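Local coordinates for esterase (Xanthomonas oryzae pv. oryzae, PDB 3H2G), which hydrolyses esters as a rice cell wall-degrading virulence factor and probably uses the catalytic triad of the alpha/beta-hydrolase fold, at residues 13-25 with 98-112. Numbering follows the deposited sequence.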
# COMPACT_ATOMS: atom_id res chain seq x y z
N LEU A 13 14.00 -9.46 15.30
CA LEU A 13 14.81 -8.28 15.53
C LEU A 13 14.80 -7.72 16.95
O LEU A 13 15.86 -7.51 17.54
CB LEU A 13 14.39 -7.16 14.57
CG LEU A 13 14.62 -7.44 13.08
CD1 LEU A 13 14.15 -6.24 12.25
CD2 LEU A 13 16.09 -7.71 12.83
N THR A 14 13.61 -7.46 17.47
CA THR A 14 13.48 -6.89 18.81
C THR A 14 12.04 -7.02 19.29
O THR A 14 11.19 -7.54 18.57
CB THR A 14 13.87 -5.38 18.80
OG1 THR A 14 13.83 -4.86 20.13
CG2 THR A 14 12.91 -4.60 17.93
N SER A 15 11.78 -6.55 20.50
CA SER A 15 10.44 -6.60 21.07
C SER A 15 10.22 -5.32 21.87
O SER A 15 11.17 -4.74 22.40
CB SER A 15 10.28 -7.81 22.00
OG SER A 15 10.44 -9.02 21.28
N TYR A 16 8.97 -4.89 21.95
CA TYR A 16 8.62 -3.68 22.69
C TYR A 16 7.61 -4.05 23.76
O TYR A 16 6.68 -4.81 23.50
CB TYR A 16 8.02 -2.63 21.76
CG TYR A 16 8.90 -2.37 20.56
CD1 TYR A 16 8.50 -2.76 19.28
CD2 TYR A 16 10.16 -1.80 20.72
CE1 TYR A 16 9.34 -2.58 18.19
CE2 TYR A 16 11.01 -1.62 19.64
CZ TYR A 16 10.60 -2.01 18.37
OH TYR A 16 11.44 -1.86 17.30
N THR A 17 7.79 -3.52 24.96
CA THR A 17 6.89 -3.82 26.07
C THR A 17 5.57 -3.08 25.94
O THR A 17 5.48 -2.05 25.27
CB THR A 17 7.51 -3.43 27.42
OG1 THR A 17 7.62 -2.00 27.50
CG2 THR A 17 8.90 -4.04 27.58
N ARG A 18 4.55 -3.61 26.60
CA ARG A 18 3.23 -3.00 26.59
C ARG A 18 3.33 -1.57 27.15
O ARG A 18 2.74 -0.65 26.59
CB ARG A 18 2.27 -3.82 27.44
CG ARG A 18 0.83 -3.31 27.41
CD ARG A 18 -0.08 -4.10 28.35
NE ARG A 18 -0.03 -3.60 29.72
CZ ARG A 18 0.96 -3.83 30.58
NH1 ARG A 18 2.00 -4.56 30.23
NH2 ARG A 18 0.90 -3.32 31.81
N ASP A 19 4.08 -1.40 28.23
CA ASP A 19 4.22 -0.08 28.85
C ASP A 19 4.95 0.92 27.96
O ASP A 19 4.58 2.10 27.91
CB ASP A 19 4.94 -0.18 30.20
CG ASP A 19 4.12 -0.89 31.26
OD1 ASP A 19 2.87 -0.86 31.16
OD2 ASP A 19 4.72 -1.46 32.19
N ALA A 20 5.99 0.46 27.27
CA ALA A 20 6.75 1.34 26.38
C ALA A 20 5.82 1.84 25.27
O ALA A 20 5.86 3.01 24.89
CB ALA A 20 7.92 0.58 25.77
N ILE A 21 4.97 0.95 24.77
CA ILE A 21 4.02 1.31 23.72
C ILE A 21 2.98 2.30 24.26
O ILE A 21 2.65 3.28 23.60
CB ILE A 21 3.34 0.05 23.14
CG1 ILE A 21 4.39 -0.82 22.45
CG2 ILE A 21 2.24 0.45 22.15
CD1 ILE A 21 3.88 -2.16 21.94
N SER A 22 2.48 2.04 25.47
CA SER A 22 1.49 2.93 26.08
C SER A 22 2.10 4.32 26.26
O SER A 22 1.42 5.33 26.09
CB SER A 22 1.04 2.40 27.44
OG SER A 22 0.19 1.28 27.29
N ALA A 23 3.38 4.36 26.59
CA ALA A 23 4.07 5.63 26.79
C ALA A 23 4.09 6.43 25.48
O ALA A 23 3.91 7.64 25.48
CB ALA A 23 5.49 5.39 27.28
N MET A 24 4.31 5.74 24.36
CA MET A 24 4.33 6.43 23.07
C MET A 24 2.92 6.93 22.74
O MET A 24 2.76 7.99 22.13
CB MET A 24 4.82 5.50 21.95
CG MET A 24 6.31 5.16 22.03
SD MET A 24 6.93 4.30 20.55
CE MET A 24 6.48 2.60 20.93
N LEU A 25 1.91 6.18 23.15
CA LEU A 25 0.52 6.56 22.90
C LEU A 25 0.08 7.73 23.77
O LEU A 25 -0.75 8.55 23.36
CB LEU A 25 -0.41 5.37 23.16
CG LEU A 25 -0.31 4.16 22.22
CD1 LEU A 25 -1.14 3.01 22.76
CD2 LEU A 25 -0.78 4.56 20.82
N LYS A 98 13.14 -3.56 9.41
CA LYS A 98 14.28 -2.82 9.91
C LYS A 98 13.94 -1.36 10.20
O LYS A 98 14.53 -0.75 11.09
CB LYS A 98 15.45 -2.93 8.93
CG LYS A 98 16.09 -4.32 8.95
CD LYS A 98 17.35 -4.39 8.11
CE LYS A 98 18.07 -5.72 8.33
NZ LYS A 98 17.25 -6.89 7.94
N GLU A 99 13.00 -0.81 9.45
CA GLU A 99 12.58 0.57 9.65
C GLU A 99 11.89 0.70 11.01
O GLU A 99 12.14 1.65 11.75
CB GLU A 99 11.64 1.01 8.53
CG GLU A 99 11.19 2.47 8.60
CD GLU A 99 12.35 3.45 8.66
OE1 GLU A 99 13.36 3.23 7.96
OE2 GLU A 99 12.23 4.45 9.39
N ILE A 100 11.02 -0.25 11.34
CA ILE A 100 10.33 -0.22 12.62
C ILE A 100 11.36 -0.36 13.73
O ILE A 100 11.28 0.30 14.77
CB ILE A 100 9.29 -1.36 12.72
CG1 ILE A 100 8.16 -1.11 11.70
CG2 ILE A 100 8.73 -1.45 14.13
CD1 ILE A 100 7.10 -2.19 11.68
N ARG A 101 12.35 -1.22 13.51
CA ARG A 101 13.40 -1.42 14.49
C ARG A 101 14.17 -0.11 14.68
O ARG A 101 14.46 0.29 15.81
CB ARG A 101 14.35 -2.53 14.02
CG ARG A 101 15.21 -3.11 15.13
CD ARG A 101 16.61 -2.52 15.16
NE ARG A 101 17.51 -3.18 14.22
CZ ARG A 101 17.59 -2.90 12.92
NH1 ARG A 101 16.82 -1.95 12.40
NH2 ARG A 101 18.43 -3.56 12.14
N ASP A 102 14.49 0.56 13.57
CA ASP A 102 15.20 1.83 13.65
C ASP A 102 14.38 2.88 14.40
O ASP A 102 14.93 3.70 15.14
CB ASP A 102 15.52 2.38 12.25
CG ASP A 102 16.49 1.50 11.49
OD1 ASP A 102 17.23 0.73 12.13
OD2 ASP A 102 16.52 1.60 10.24
N ALA A 103 13.07 2.84 14.20
CA ALA A 103 12.17 3.79 14.85
C ALA A 103 11.86 3.38 16.29
O ALA A 103 11.06 4.02 16.97
CB ALA A 103 10.87 3.91 14.05
N LYS A 104 12.49 2.31 16.74
CA LYS A 104 12.29 1.79 18.09
C LYS A 104 10.82 1.64 18.45
O LYS A 104 10.37 2.09 19.52
CB LYS A 104 13.03 2.69 19.09
CG LYS A 104 14.54 2.72 18.86
CD LYS A 104 15.29 3.53 19.90
CE LYS A 104 16.79 3.48 19.64
NZ LYS A 104 17.58 4.19 20.68
N GLY A 105 10.06 1.02 17.56
CA GLY A 105 8.64 0.78 17.80
C GLY A 105 7.67 1.89 17.46
O GLY A 105 6.45 1.70 17.54
N ASP A 106 8.20 3.06 17.10
CA ASP A 106 7.36 4.21 16.77
C ASP A 106 6.74 4.11 15.38
O ASP A 106 7.18 4.77 14.44
CB ASP A 106 8.17 5.50 16.92
CG ASP A 106 7.40 6.73 16.51
OD1 ASP A 106 6.16 6.75 16.69
OD2 ASP A 106 8.03 7.69 16.02
N ASP A 107 5.73 3.26 15.26
CA ASP A 107 5.01 3.04 14.00
C ASP A 107 3.60 2.63 14.39
O ASP A 107 3.42 1.79 15.27
CB ASP A 107 5.67 1.93 13.19
CG ASP A 107 5.08 1.79 11.80
OD1 ASP A 107 5.53 2.52 10.89
OD2 ASP A 107 4.15 0.98 11.62
N PRO A 108 2.58 3.19 13.72
CA PRO A 108 1.20 2.82 14.06
C PRO A 108 0.87 1.33 13.95
O PRO A 108 -0.05 0.86 14.62
CB PRO A 108 0.37 3.70 13.13
CG PRO A 108 1.27 3.89 11.94
CD PRO A 108 2.62 4.12 12.58
N LEU A 109 1.60 0.59 13.12
CA LEU A 109 1.32 -0.84 13.01
C LEU A 109 1.61 -1.49 14.36
O LEU A 109 0.93 -2.44 14.76
CB LEU A 109 2.18 -1.49 11.93
CG LEU A 109 1.88 -1.07 10.48
CD1 LEU A 109 2.71 -1.93 9.55
CD2 LEU A 109 0.40 -1.22 10.18
N VAL A 110 2.61 -0.98 15.05
CA VAL A 110 2.97 -1.50 16.37
C VAL A 110 2.07 -0.94 17.47
O VAL A 110 1.46 -1.69 18.23
CB VAL A 110 4.44 -1.15 16.74
CG1 VAL A 110 4.71 -1.49 18.20
CG2 VAL A 110 5.40 -1.89 15.83
N THR A 111 1.99 0.38 17.53
CA THR A 111 1.22 1.07 18.57
C THR A 111 -0.30 0.98 18.52
O THR A 111 -0.94 1.03 19.57
CB THR A 111 1.60 2.56 18.63
OG1 THR A 111 1.16 3.23 17.44
CG2 THR A 111 3.10 2.72 18.76
N ARG A 112 -0.88 0.84 17.34
CA ARG A 112 -2.33 0.79 17.23
C ARG A 112 -2.94 -0.57 16.94
O ARG A 112 -4.08 -0.84 17.31
CB ARG A 112 -2.80 1.76 16.14
CG ARG A 112 -2.33 3.18 16.30
CD ARG A 112 -2.94 3.84 17.52
NE ARG A 112 -2.56 5.25 17.59
CZ ARG A 112 -3.10 6.13 18.43
NH1 ARG A 112 -4.04 5.75 19.28
NH2 ARG A 112 -2.69 7.39 18.41
O HOH W 1 17.64 -5.53 16.35
O HOH W 2 13.75 -1.16 17.93
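The phenol ring of Tyr16 lies flat on the backbone of Gly105, whose CA sits 3.6 Å from the ring centroid and 19° off its normal, a CH-pi contact with a main-chain carbon. Gly105, at positive phi, belongs to the type I' turn 103-106, which overlaps the Schellman motif that ends the helix at Lys104. The Tyr16 ring reaches over the turn toward the end of helix 96-102. There a water in the ring plane joins Tyr16 OH (2.5 Å) to Arg101 O (2.7 Å). A second water links Leu13 O to Arg101 NE, weakly on the arginine side, while the aliphatic part of Arg101 packs against Leu13 and Thr14, Arg101 CG lying 3.9 Å from Thr14 CG2.

Beyond the turn the contact is mainly apolar. Met24, bent at chi3 (-84°), brings CE to 3.5 Å from Gly105 O and lays SD alongside the backbone of Asp106. Ile21 CD1 meets Val110 CG1 roughly at right angles, and Ile21 CG2 rests on Thr111 CA. Leu25 CD2 lies over the centre of one face of the Arg112 guanidinium, 3.7 Å from Arg112 CZ, while NE and NH1 of Arg112 form salt bridges with Glu382 and Glu38.

Helix segments 18-25 and 108-112 run at 105° to each other beside the outermost strand 7-16. That strand pairs with 43-54, Val110 reaches on to strand 60-71, and Arg112 packs against helix 376-396.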